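Local coordinates for ATP-dependent 6-phosphofructokinase isozyme 2 (Escherichia coli, PDB 3CQD), which catalyses the magnesium-dependent transfer of a phosphate from ATP to fructose 6-phosphate, giving fructose 1,6-bisphosphate in the first committed step of glycolysis, at residues Val83-Trp88 with Glu115-Gln120; Gln103-Met108 with Gln249-Ala254; Gly283-Leu288 with Asp298-Ile303. All coordinates share one frame; numbering follows the deposited sequence.

Contact 1: Val83-Trp88 with Glu115-Gln120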
loop_
_atom_site.group_PDB
_atom_site.type_symbol
_atom_site.label_atom_id
_atom_site.label_comp_id
_atom_site.label_asym_id
_atom_site.label_seq_id
_atom_site.Cartn_x
_atom_site.Cartn_y
_atom_site.Cartn_z
ATOM N N VAL B 83 8.479 -24.864 -29.965
ATOM C CA VAL B 83 9.599 -24.539 -30.818
ATOM C C VAL B 83 10.644 -23.874 -29.950
ATOM O O VAL B 83 10.339 -22.978 -29.136
ATOM C CB VAL B 83 9.219 -23.702 -32.072
ATOM C CG1 VAL B 83 7.864 -24.155 -32.646
ATOM C CG2 VAL B 83 9.241 -22.231 -31.784
ATOM N N GLU B 84 11.874 -24.351 -30.092
ATOM C CA GLU B 84 12.967 -23.836 -29.296
ATOM C C GLU B 84 13.198 -22.414 -29.760
ATOM O O GLU B 84 13.225 -22.147 -30.957
ATOM C CB GLU B 84 14.219 -24.695 -29.446
ATOM C CG GLU B 84 15.026 -24.794 -28.156
ATOM C CD GLU B 84 16.487 -25.149 -28.383
ATOM O OE1 GLU B 84 16.786 -26.036 -29.216
ATOM O OE2 GLU B 84 17.349 -24.536 -27.710
ATOM N N ALA B 85 13.270 -21.498 -28.801
ATOM C CA ALA B 85 13.510 -20.097 -29.096
ATOM C C ALA B 85 14.860 -19.662 -28.531
ATOM O O ALA B 85 15.301 -20.169 -27.500
ATOM C CB ALA B 85 12.390 -19.241 -28.549
ATOM N N LYS B 86 15.504 -18.733 -29.229
ATOM C CA LYS B 86 16.799 -18.207 -28.830
ATOM C C LYS B 86 16.683 -17.388 -27.553
ATOM O O LYS B 86 17.523 -17.500 -26.661
ATOM C CB LYS B 86 17.396 -17.348 -29.950
ATOM C CG LYS B 86 17.681 -18.093 -31.251
ATOM C CD LYS B 86 18.697 -19.215 -31.070
ATOM C CE LYS B 86 18.923 -19.959 -32.381
ATOM N NZ LYS B 86 19.820 -19.213 -33.311
ATOM N N ASP B 87 15.633 -16.572 -27.472
ATOM C CA ASP B 87 15.420 -15.733 -26.309
ATOM C C ASP B 87 14.768 -16.571 -25.216
ATOM O O ASP B 87 13.778 -17.263 -25.456
ATOM C CB ASP B 87 14.574 -14.513 -26.666
ATOM C CG ASP B 87 14.705 -13.391 -25.660
ATOM O OD1 ASP B 87 15.604 -13.458 -24.787
ATOM O OD2 ASP B 87 13.910 -12.430 -25.740
ATOM N N TRP B 88 15.359 -16.523 -24.030
ATOM C CA TRP B 88 14.911 -17.332 -22.904
ATOM C C TRP B 88 13.494 -16.977 -22.471
ATOM O O TRP B 88 13.118 -15.813 -22.417
ATOM C CB TRP B 88 15.910 -17.275 -21.727
ATOM C CG TRP B 88 15.853 -16.038 -20.793
ATOM C CD1 TRP B 88 14.995 -15.837 -19.728
ATOM C CD2 TRP B 88 16.718 -14.892 -20.822
ATOM N NE1 TRP B 88 15.266 -14.632 -19.116
ATOM C CE2 TRP B 88 16.312 -14.031 -19.768
ATOM C CE3 TRP B 88 17.786 -14.498 -21.650
ATOM C CZ2 TRP B 88 16.935 -12.804 -19.521
ATOM C CZ3 TRP B 88 18.414 -13.278 -21.395
ATOM C CH2 TRP B 88 17.984 -12.445 -20.335
ATOM N N GLU B 115 11.939 -14.317 -36.740
ATOM C CA GLU B 115 11.042 -14.643 -37.838
ATOM C C GLU B 115 11.011 -16.157 -38.086
ATOM O O GLU B 115 9.958 -16.712 -38.400
ATOM C CB GLU B 115 11.402 -13.851 -39.102
ATOM C CG GLU B 115 10.659 -12.511 -39.155
ATOM C CD GLU B 115 11.200 -11.542 -40.193
ATOM O OE1 GLU B 115 10.983 -10.322 -40.011
ATOM O OE2 GLU B 115 11.832 -11.985 -41.181
ATOM N N ASP B 116 12.160 -16.809 -37.907
ATOM C CA ASP B 116 12.272 -18.257 -38.053
ATOM C C ASP B 116 11.431 -18.993 -37.019
ATOM O O ASP B 116 10.715 -19.938 -37.354
ATOM C CB ASP B 116 13.725 -18.717 -37.931
ATOM C CG ASP B 116 13.862 -20.236 -38.020
ATOM O OD1 ASP B 116 13.565 -20.797 -39.098
ATOM O OD2 ASP B 116 14.262 -20.870 -37.018
ATOM N N GLU B 117 11.537 -18.559 -35.767
ATOM C CA GLU B 117 10.797 -19.177 -34.666
ATOM C C GLU B 117 9.299 -19.032 -34.841
ATOM O O GLU B 117 8.540 -19.967 -34.546
ATOM C CB GLU B 117 11.251 -18.604 -33.326
ATOM C CG GLU B 117 12.699 -18.987 -32.989
ATOM C CD GLU B 117 13.372 -17.999 -32.069
ATOM O OE1 GLU B 117 14.526 -18.260 -31.685
ATOM O OE2 GLU B 117 12.769 -16.952 -31.734
ATOM N N PHE B 118 8.867 -17.875 -35.332
ATOM C CA PHE B 118 7.450 -17.690 -35.603
ATOM C C PHE B 118 6.996 -18.572 -36.766
ATOM O O PHE B 118 5.924 -19.169 -36.719
ATOM C CB PHE B 118 7.099 -16.226 -35.869
ATOM C CG PHE B 118 5.627 -15.997 -36.011
ATOM C CD1 PHE B 118 5.009 -16.128 -37.260
ATOM C CD2 PHE B 118 4.845 -15.707 -34.902
ATOM C CE1 PHE B 118 3.636 -15.946 -37.398
ATOM C CE2 PHE B 118 3.470 -15.526 -35.043
ATOM C CZ PHE B 118 2.871 -15.645 -36.288
ATOM N N ARG B 119 7.830 -18.655 -37.803
ATOM C CA ARG B 119 7.592 -19.559 -38.905
ATOM C C ARG B 119 7.396 -20.999 -38.420
ATOM O O ARG B 119 6.446 -21.661 -38.831
ATOM C CB ARG B 119 8.735 -19.480 -39.919
ATOM C CG ARG B 119 8.335 -19.925 -41.314
ATOM C CD ARG B 119 9.511 -20.529 -42.077
ATOM N NE ARG B 119 9.887 -21.840 -41.539
ATOM C CZ ARG B 119 11.020 -22.099 -40.891
ATOM N NH1 ARG B 119 11.915 -21.137 -40.704
ATOM N NH2 ARG B 119 11.264 -23.324 -40.440
ATOM N N GLN B 120 8.296 -21.473 -37.555
ATOM C CA GLN B 120 8.143 -22.794 -36.922
ATOM C C GLN B 120 6.828 -22.933 -36.154
ATOM O O GLN B 120 6.155 -23.962 -36.250
ATOM C CB GLN B 120 9.292 -23.092 -35.967
ATOM C CG GLN B 120 10.646 -23.264 -36.628
ATOM C CD GLN B 120 11.693 -23.618 -35.611
ATOM O OE1 GLN B 120 12.678 -22.908 -35.455
ATOM N NE2 GLN B 120 11.476 -24.715 -34.894
HETATM O O HOH W 1 13.859 -15.757 -29.631
#
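E117 reaches from the first turn of its helix to the chain running on from strand 80-84, and takes the backbone N-H of K86 on OE1. The bond from K86 N to E117 OE1 is short, 2.7 Å, and nearly straight at 162°, although the nitrogen comes in from above the carboxylate plane, 43° out of it. E117 CG lies anti to its carbonyl carbon (chi1 -67°) and the chain runs out extended beyond it, which carries the carboxylate clear of the helix to lie against the A85 methyl. K86 CG also comes down on E117 OE1, 3.2 Å away, the two side chains crossing at about a right angle while the rest of the lysine chain leads away from the helix. The other oxygen, OE2, is bound by the N-H of N114 and by a water that also accepts from D87 N, so both carboxylate oxygens of this buried group have partners. In the ribokinase-type fold of this family, V83 lies on strand 80-84, an outermost strand of the parallel sheet in this chain, and helix 115-126 packs beside it. V83 makes that join: its CG2 lies 3.6 Å from E117 O, and its CG1 meets Q120 CB at 3.8 Å, one turn further along the helix. L121 and Q124 of the same helix also touch V83. Further along the loop, D87 forms a salt bridge with R90, a substrate-binding residue, and F118 faces away from the strand, onto helix 146-158.

Contact 2: Gln103-Met108 with Gln249-Ala254. With ATP (adenosine-5'-triphosphate), chain I; ATP (adenosine-5'-triphosphate), chain G.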
loop_
_atom_site.group_PDB
_atom_site.type_symbol
_atom_site.label_atom_id
_atom_site.label_comp_id
_atom_site.label_asym_id
_atom_site.label_seq_id
_atom_site.Cartn_x
_atom_site.Cartn_y
_atom_site.Cartn_z
ATOM N N GLN B 103 -2.062 -10.629 -3.183
ATOM C CA GLN B 103 -1.149 -11.133 -4.195
ATOM C C GLN B 103 -0.923 -10.038 -5.224
ATOM O O GLN B 103 -1.839 -9.282 -5.598
ATOM C CB GLN B 103 -1.686 -12.417 -4.843
ATOM C CG GLN B 103 -3.065 -12.250 -5.423
ATOM C CD GLN B 103 -3.703 -13.539 -5.931
ATOM O OE1 GLN B 103 -4.911 -13.573 -6.181
ATOM N NE2 GLN B 103 -2.898 -14.602 -6.091
ATOM N N TYR B 104 0.304 -9.870 -5.599
ATOM C CA TYR B 104 0.667 -8.914 -6.581
ATOM C C TYR B 104 1.128 -9.645 -7.823
ATOM O O TYR B 104 1.739 -10.625 -7.718
ATOM C CB TYR B 104 1.682 -7.929 -6.019
ATOM C CG TYR B 104 1.131 -7.063 -4.915
ATOM C CD1 TYR B 104 1.047 -7.503 -3.634
ATOM C CD2 TYR B 104 0.707 -5.798 -5.178
ATOM C CE1 TYR B 104 0.545 -6.710 -2.667
ATOM C CE2 TYR B 104 0.208 -5.033 -4.250
ATOM C CZ TYR B 104 0.130 -5.463 -2.983
ATOM O OH TYR B 104 -0.352 -4.631 -2.063
ATOM N N ARG B 105 0.774 -9.172 -8.981
ATOM C CA ARG B 105 1.212 -9.795 -10.176
ATOM C C ARG B 105 1.875 -8.816 -11.074
ATOM O O ARG B 105 1.318 -7.832 -11.398
ATOM C CB ARG B 105 0.093 -10.541 -10.882
ATOM C CG ARG B 105 -0.700 -11.476 -10.064
ATOM C CD ARG B 105 -2.161 -11.275 -10.324
ATOM N NE ARG B 105 -2.517 -12.003 -11.478
ATOM C CZ ARG B 105 -3.665 -11.999 -12.110
ATOM N NH1 ARG B 105 -4.688 -11.298 -11.761
ATOM N NH2 ARG B 105 -3.749 -12.759 -13.124
ATOM N N PHE B 106 3.121 -9.095 -11.361
ATOM C CA PHE B 106 3.963 -8.290 -12.182
ATOM C C PHE B 106 4.139 -8.963 -13.543
ATOM O O PHE B 106 4.823 -9.949 -13.666
ATOM C CB PHE B 106 5.291 -7.929 -11.500
ATOM C CG PHE B 106 5.127 -7.260 -10.168
ATOM C CD1 PHE B 106 5.200 -7.970 -9.009
ATOM C CD2 PHE B 106 4.825 -5.933 -10.084
ATOM C CE1 PHE B 106 4.993 -7.368 -7.824
ATOM C CE2 PHE B 106 4.629 -5.355 -8.877
ATOM C CZ PHE B 106 4.705 -6.062 -7.770
ATOM N N VAL B 107 3.486 -8.398 -14.538
ATOM C CA VAL B 107 3.422 -8.994 -15.864
ATOM C C VAL B 107 4.297 -8.193 -16.810
ATOM O O VAL B 107 4.045 -7.007 -17.075
ATOM C CB VAL B 107 1.955 -9.097 -16.375
ATOM C CG1 VAL B 107 1.884 -9.919 -17.687
ATOM C CG2 VAL B 107 1.095 -9.742 -15.319
ATOM N N MET B 108 5.353 -8.846 -17.280
ATOM C CA MET B 108 6.238 -8.280 -18.272
ATOM C C MET B 108 6.040 -9.014 -19.586
ATOM O O MET B 108 5.393 -10.060 -19.609
ATOM C CB MET B 108 7.687 -8.372 -17.811
ATOM C CG MET B 108 7.995 -7.362 -16.744
ATOM S SD MET B 108 9.440 -7.784 -15.800
ATOM C CE MET B 108 8.790 -9.120 -14.796
ATOM N N GLN B 249 -11.761 -15.594 -3.946
ATOM C CA GLN B 249 -10.578 -15.260 -3.154
ATOM C C GLN B 249 -9.443 -14.775 -4.047
ATOM O O GLN B 249 -8.444 -14.241 -3.576
ATOM C CB GLN B 249 -10.112 -16.471 -2.357
ATOM C CG GLN B 249 -10.953 -16.776 -1.146
ATOM C CD GLN B 249 -10.367 -17.896 -0.316
ATOM O OE1 GLN B 249 -11.096 -18.600 0.386
ATOM N NE2 GLN B 249 -9.040 -18.073 -0.392
ATOM N N SER B 250 -9.604 -14.979 -5.344
ATOM C CA SER B 250 -8.552 -14.694 -6.297
ATOM C C SER B 250 -9.172 -14.568 -7.669
ATOM O O SER B 250 -10.287 -15.005 -7.887
ATOM C CB SER B 250 -7.485 -15.808 -6.262
ATOM O OG SER B 250 -6.468 -15.591 -7.226
ATOM N N THR B 251 -8.466 -13.938 -8.591
ATOM C CA THR B 251 -8.940 -13.818 -9.956
ATOM C C THR B 251 -7.930 -14.427 -10.907
ATOM O O THR B 251 -8.145 -14.451 -12.116
ATOM C CB THR B 251 -9.149 -12.346 -10.357
ATOM O OG1 THR B 251 -7.906 -11.635 -10.208
ATOM C CG2 THR B 251 -10.227 -11.705 -9.488
ATOM N N VAL B 252 -6.817 -14.907 -10.365
ATOM C CA VAL B 252 -5.790 -15.510 -11.193
ATOM C C VAL B 252 -6.338 -16.737 -11.909
ATOM O O VAL B 252 -6.895 -17.646 -11.288
ATOM C CB VAL B 252 -4.532 -15.857 -10.390
ATOM C CG1 VAL B 252 -3.427 -16.326 -11.325
ATOM C CG2 VAL B 252 -4.075 -14.633 -9.575
ATOM N N GLY B 253 -6.198 -16.736 -13.229
ATOM C CA GLY B 253 -6.573 -17.868 -14.038
ATOM C C GLY B 253 -8.039 -17.947 -14.376
ATOM O O GLY B 253 -8.463 -18.893 -15.028
ATOM N N ALA B 254 -8.819 -16.955 -13.934
ATOM C CA ALA B 254 -10.240 -16.897 -14.220
ATOM C C ALA B 254 -10.509 -16.932 -15.735
ATOM O O ALA B 254 -11.304 -17.752 -16.224
ATOM C CB ALA B 254 -10.865 -15.665 -13.588
HETATM P PG ATP I . -8.056 -12.822 -16.592
HETATM O O1G ATP I . -7.537 -12.723 -17.994
HETATM O O2G ATP I . -7.742 -14.128 -15.899
HETATM O O3G ATP I . -7.779 -11.579 -15.810
HETATM P PB ATP I . -10.532 -11.931 -17.607
HETATM O O1B ATP I . -10.398 -10.526 -17.135
HETATM O O2B ATP I . -10.145 -12.185 -19.062
HETATM O O3B ATP I . -9.652 -12.905 -16.700
HETATM P PA ATP I . -12.971 -12.271 -16.074
HETATM O O1A ATP I . -12.336 -11.439 -15.010
HETATM O O2A ATP I . -14.276 -11.808 -16.613
HETATM O O3A ATP I . -11.999 -12.506 -17.357
HETATM O "O5'" ATP I . -13.029 -13.778 -15.575
HETATM C "C5'" ATP I . -13.516 -14.851 -16.396
HETATM C "C4'" ATP I . -14.630 -15.486 -15.569
HETATM O "O4'" ATP I . -14.104 -15.782 -14.270
HETATM C "C3'" ATP I . -15.823 -14.591 -15.252
HETATM O "O3'" ATP I . -16.773 -14.444 -16.300
HETATM C "C2'" ATP I . -16.390 -15.281 -14.032
HETATM O "O2'" ATP I . -17.075 -16.491 -14.344
HETATM C "C1'" ATP I . -15.133 -15.712 -13.289
HETATM N N9 ATP I . -14.781 -14.648 -12.343
HETATM C C8 ATP I . -13.848 -13.712 -12.523
HETATM N N7 ATP I . -13.777 -12.884 -11.476
HETATM C C5 ATP I . -14.679 -13.300 -10.599
HETATM C C6 ATP I . -15.110 -12.849 -9.285
HETATM N N6 ATP I . -14.504 -11.774 -8.725
HETATM N N1 ATP I . -16.075 -13.574 -8.688
HETATM C C2 ATP I . -16.660 -14.640 -9.266
HETATM N N3 ATP I . -16.326 -15.095 -10.483
HETATM C C4 ATP I . -15.347 -14.471 -11.163
HETATM P PG ATP G . -7.075 -7.821 -17.584
HETATM O O1G ATP G . -5.884 -8.138 -18.419
HETATM O O2G ATP G . -7.789 -6.585 -18.061
HETATM O O3G ATP G . -7.953 -9.011 -17.277
HETATM P PB ATP G . -6.945 -7.602 -14.680
HETATM O O1B ATP G . -7.581 -8.959 -14.506
HETATM O O2B ATP G . -5.763 -7.208 -13.861
HETATM O O3B ATP G . -6.407 -7.403 -16.188
HETATM P PA ATP G . -7.959 -4.880 -14.269
HETATM O O1A ATP G . -6.597 -4.359 -14.700
HETATM O O2A ATP G . -9.191 -4.187 -14.771
HETATM O O3A ATP G . -8.117 -6.487 -14.560
HETATM O "O5'" ATP G . -8.013 -4.886 -12.672
HETATM C "C5'" ATP G . -7.777 -3.700 -11.917
HETATM C "C4'" ATP G . -8.377 -3.987 -10.560
HETATM O "O4'" ATP G . -9.777 -4.223 -10.737
HETATM C "C3'" ATP G . -7.842 -5.279 -9.968
HETATM O "O3'" ATP G . -6.744 -5.018 -9.119
HETATM C "C2'" ATP G . -9.009 -5.838 -9.190
HETATM O "O2'" ATP G . -9.070 -5.298 -7.870
HETATM C "C1'" ATP G . -10.204 -5.354 -9.979
HETATM N N9 ATP G . -10.613 -6.496 -10.843
HETATM C C8 ATP G . -10.281 -6.750 -12.126
HETATM N N7 ATP G . -10.837 -7.917 -12.559
HETATM C C5 ATP G . -11.545 -8.422 -11.533
HETATM C C6 ATP G . -12.387 -9.609 -11.281
HETATM N N6 ATP G . -12.589 -10.524 -12.244
HETATM N N1 ATP G . -12.942 -9.755 -10.055
HETATM C C2 ATP G . -12.754 -8.861 -9.070
HETATM N N3 ATP G . -12.004 -7.756 -9.224
HETATM C C4 ATP G . -11.391 -7.487 -10.406
HETATM O O HOH W 2 -5.351 -14.248 -14.502
HETATM O O HOH W 3 -7.346 -12.046 -13.347
#
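V252 sets its CG2 methyl over the centre of the R105 guanidinium, 3.6 Å above the plane, and this is the tight part of the contact. The same methyl covers Q103 CD at 3.8 Å, and Q103 in turn brings its amide against S250. The loop is braced from within by an ST turn, S250 OG accepting from V252 N at 3.2 Å. S250 and V252 also belong to the potassium site.

Toward the triphosphate of ATP chain I the fit loosens and water takes over. One water, in plane at the guanidinium edge, accepts from R105 NH1 at 3.2 Å and lies between T251 O and the gamma-phosphate oxygen O3G. A second accepts from G253 N at 2.9 Å and donates to the gamma-phosphate oxygen O2G. R105 NH1 has its protein partner in E25 O of the second subunit, while T251 CG2 touches N1 of the other nucleotide, ATP chain G, at 3.4 Å.

G253 sits at the N-cap of helix 254-267 and begins the GAGD sequence of PfkB kinases, which includes D256, the probable catalytic residue. On the other side, strand 102-107 pairs antiparallel with strand 93-97, and through R105, F106 and V107 the sheet runs on in parallel into the second subunit.

Contact 3: Gly283-Leu288 with Asp298-Ile303. With ATP (adenosine-5'-triphosphate), chain I.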
loop_
_atom_site.group_PDB
_atom_site.type_symbol
_atom_site.label_atom_id
_atom_site.label_comp_id
_atom_site.label_asym_id
_atom_site.label_seq_id
_atom_site.Cartn_x
_atom_site.Cartn_y
_atom_site.Cartn_z
ATOM N N GLY B 283 -14.418 -20.382 -14.849
ATOM C CA GLY B 283 -13.790 -19.103 -14.518
ATOM C C GLY B 283 -13.972 -18.817 -13.036
ATOM O O GLY B 283 -13.042 -18.408 -12.331
ATOM N N SER B 284 -15.184 -19.038 -12.548
ATOM C CA SER B 284 -15.466 -18.786 -11.145
ATOM C C SER B 284 -14.869 -19.852 -10.227
ATOM O O SER B 284 -14.460 -19.533 -9.106
ATOM C CB SER B 284 -16.964 -18.602 -10.904
ATOM O OG SER B 284 -17.418 -17.442 -11.587
ATOM N N ALA B 285 -14.820 -21.102 -10.700
ATOM C CA ALA B 285 -14.086 -22.164 -9.988
ATOM C C ALA B 285 -12.660 -21.720 -9.693
ATOM O O ALA B 285 -12.174 -21.902 -8.573
ATOM C CB ALA B 285 -14.094 -23.468 -10.763
ATOM N N ALA B 286 -12.014 -21.117 -10.696
ATOM C CA ALA B 286 -10.650 -20.591 -10.575
ATOM C C ALA B 286 -10.500 -19.568 -9.458
ATOM O O ALA B 286 -9.472 -19.512 -8.818
ATOM C CB ALA B 286 -10.167 -20.001 -11.904
ATOM N N THR B 287 -11.532 -18.760 -9.234
ATOM C CA THR B 287 -11.485 -17.702 -8.240
ATOM C C THR B 287 -11.575 -18.214 -6.805
ATOM O O THR B 287 -11.328 -17.461 -5.868
ATOM C CB THR B 287 -12.634 -16.698 -8.403
ATOM O OG1 THR B 287 -13.857 -17.322 -7.997
ATOM C CG2 THR B 287 -12.730 -16.207 -9.828
ATOM N N LEU B 288 -11.933 -19.480 -6.635
ATOM C CA LEU B 288 -12.138 -20.025 -5.300
ATOM C C LEU B 288 -10.839 -20.138 -4.494
ATOM O O LEU B 288 -10.878 -20.097 -3.278
ATOM C CB LEU B 288 -12.868 -21.370 -5.352
ATOM C CG LEU B 288 -14.199 -21.401 -6.116
ATOM C CD1 LEU B 288 -14.786 -22.785 -6.077
ATOM C CD2 LEU B 288 -15.194 -20.375 -5.571
ATOM N N ASP B 298 -14.040 -30.565 -10.190
ATOM C CA ASP B 298 -15.127 -30.669 -9.217
ATOM C C ASP B 298 -15.832 -29.336 -8.971
ATOM O O ASP B 298 -17.055 -29.277 -9.002
ATOM C CB ASP B 298 -14.668 -31.352 -7.915
ATOM C CG ASP B 298 -14.387 -32.834 -8.113
ATOM O OD1 ASP B 298 -13.815 -33.463 -7.196
ATOM O OD2 ASP B 298 -14.728 -33.362 -9.200
ATOM N N ASP B 299 -15.059 -28.267 -8.786
ATOM C CA ASP B 299 -15.627 -26.937 -8.537
ATOM C C ASP B 299 -16.416 -26.443 -9.737
ATOM O O ASP B 299 -17.526 -25.938 -9.593
ATOM C CB ASP B 299 -14.525 -25.931 -8.193
ATOM C CG ASP B 299 -13.948 -26.145 -6.797
ATOM O OD1 ASP B 299 -12.758 -25.811 -6.603
ATOM O OD2 ASP B 299 -14.674 -26.632 -5.900
ATOM N N THR B 300 -15.821 -26.572 -10.914
ATOM C CA THR B 300 -16.507 -26.252 -12.159
ATOM C C THR B 300 -17.814 -27.052 -12.310
ATOM O O THR B 300 -18.869 -26.466 -12.583
ATOM C CB THR B 300 -15.608 -26.516 -13.366
ATOM O OG1 THR B 300 -14.331 -25.918 -13.140
ATOM C CG2 THR B 300 -16.251 -25.983 -14.662
ATOM N N GLN B 301 -17.747 -28.372 -12.112
ATOM C CA GLN B 301 -18.943 -29.224 -12.162
ATOM C C GLN B 301 -20.034 -28.769 -11.179
ATOM O O GLN B 301 -21.204 -28.659 -11.543
ATOM C CB GLN B 301 -18.591 -30.700 -11.900
ATOM N N LYS B 302 -19.641 -28.523 -9.937
ATOM C CA LYS B 302 -20.554 -28.023 -8.918
ATOM C C LYS B 302 -21.225 -26.708 -9.356
ATOM O O LYS B 302 -22.448 -26.580 -9.279
ATOM C CB LYS B 302 -19.806 -27.798 -7.604
ATOM C CG LYS B 302 -19.792 -28.971 -6.613
ATOM C CD LYS B 302 -18.821 -30.094 -6.995
ATOM C CE LYS B 302 -17.796 -30.339 -5.885
ATOM N NZ LYS B 302 -16.804 -29.203 -5.802
ATOM N N ILE B 303 -20.433 -25.751 -9.834
ATOM C CA ILE B 303 -20.972 -24.449 -10.235
ATOM C C ILE B 303 -21.836 -24.564 -11.495
ATOM O O ILE B 303 -22.913 -23.969 -11.571
ATOM C CB ILE B 303 -19.859 -23.393 -10.436
ATOM C CG1 ILE B 303 -19.172 -23.096 -9.092
ATOM C CG2 ILE B 303 -20.448 -22.102 -11.017
ATOM C CD1 ILE B 303 -17.820 -22.351 -9.215
HETATM P PG ATP I . -8.056 -12.822 -16.592
HETATM O O1G ATP I . -7.537 -12.723 -17.994
HETATM O O2G ATP I . -7.742 -14.128 -15.899
HETATM O O3G ATP I . -7.779 -11.579 -15.810
HETATM P PB ATP I . -10.532 -11.931 -17.607
HETATM O O1B ATP I . -10.398 -10.526 -17.135
HETATM O O2B ATP I . -10.145 -12.185 -19.062
HETATM O O3B ATP I . -9.652 -12.905 -16.700
HETATM P PA ATP I . -12.971 -12.271 -16.074
HETATM O O1A ATP I . -12.336 -11.439 -15.010
HETATM O O2A ATP I . -14.276 -11.808 -16.613
HETATM O O3A ATP I . -11.999 -12.506 -17.357
HETATM O "O5'" ATP I . -13.029 -13.778 -15.575
HETATM C "C5'" ATP I . -13.516 -14.851 -16.396
HETATM C "C4'" ATP I . -14.630 -15.486 -15.569
HETATM O "O4'" ATP I . -14.104 -15.782 -14.270
HETATM C "C3'" ATP I . -15.823 -14.591 -15.252
HETATM O "O3'" ATP I . -16.773 -14.444 -16.300
HETATM C "C2'" ATP I . -16.390 -15.281 -14.032
HETATM O "O2'" ATP I . -17.075 -16.491 -14.344
HETATM C "C1'" ATP I . -15.133 -15.712 -13.289
HETATM N N9 ATP I . -14.781 -14.648 -12.343
HETATM C C8 ATP I . -13.848 -13.712 -12.523
HETATM N N7 ATP I . -13.777 -12.884 -11.476
HETATM C C5 ATP I . -14.679 -13.300 -10.599
HETATM C C6 ATP I . -15.110 -12.849 -9.285
HETATM N N6 ATP I . -14.504 -11.774 -8.725
HETATM N N1 ATP I . -16.075 -13.574 -8.688
HETATM C C2 ATP I . -16.660 -14.640 -9.266
HETATM N N3 ATP I . -16.326 -15.095 -10.483
HETATM C C4 ATP I . -15.347 -14.471 -11.163
HETATM O O HOH W 4 -11.439 -24.688 -8.624
#
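A285 presses its methyl against the neighbouring helix, CB 3.6 Å from D299 CB and 3.4 Å from T300 OG1. I303 closes in beside it, its CD1 lying 3.6 Å from A285 N, and L288 CD1 rests on the carboxylate carbon CG of D299 at 3.5 Å. These are van der Waals contacts; polar links run round them. A water donates to D299 OD1 at 2.7 Å and, weakly, to A285 O, while D299 OD2 pairs with K302 one turn on. T300 OG1 is hydrogen-bonded to S296 O, just ahead of the helix.

To one side of this packing, S284 OG meets ATP chain I twice, giving its proton to adenine N3 at 2.8 Å and accepting from the ribose O2'. T287 turns OG1 back to S284 O, bonding in the carbonyl plane on a lone pair, and with OG1 between the backbone N and the carbonyl carbon (chi1 72°), the methyl CG2 lies over the adenine, 3.4 Å from C4. A serine in its place would probably leave a gap against this face of the base, which could then shift.

The two helix segments cross at 125°, their axes 8.3 Å apart. Helix 297-307 thus backs the last turns of helix 272-287, T300 and I303 also touching A281, while T287 is held by its backbone to Q249 in the loop ahead of helix 254-267.

Overall arrangement
From the N terminus, residues 83-88 come first, at the edge of the central parallel sheet. The chain then runs out through strands 93-97 and 102-107 and returns at helix 115-126, where contact 1 closes the excursion. Contact 2 opens inside it, at 103-108, and closes only at 249-254, so the two cross; their centres lie about 27 Å apart. Contact 2 ties the dimer-forming sheet to the nucleotide loop. Contact 3 follows in series and joins two consecutive helices. It adjoins contact 2 through T287 O, near Q249 N and S250 N, and both touch ATP chain I, whereas contact 1 lies across the chain's centre from contact 3.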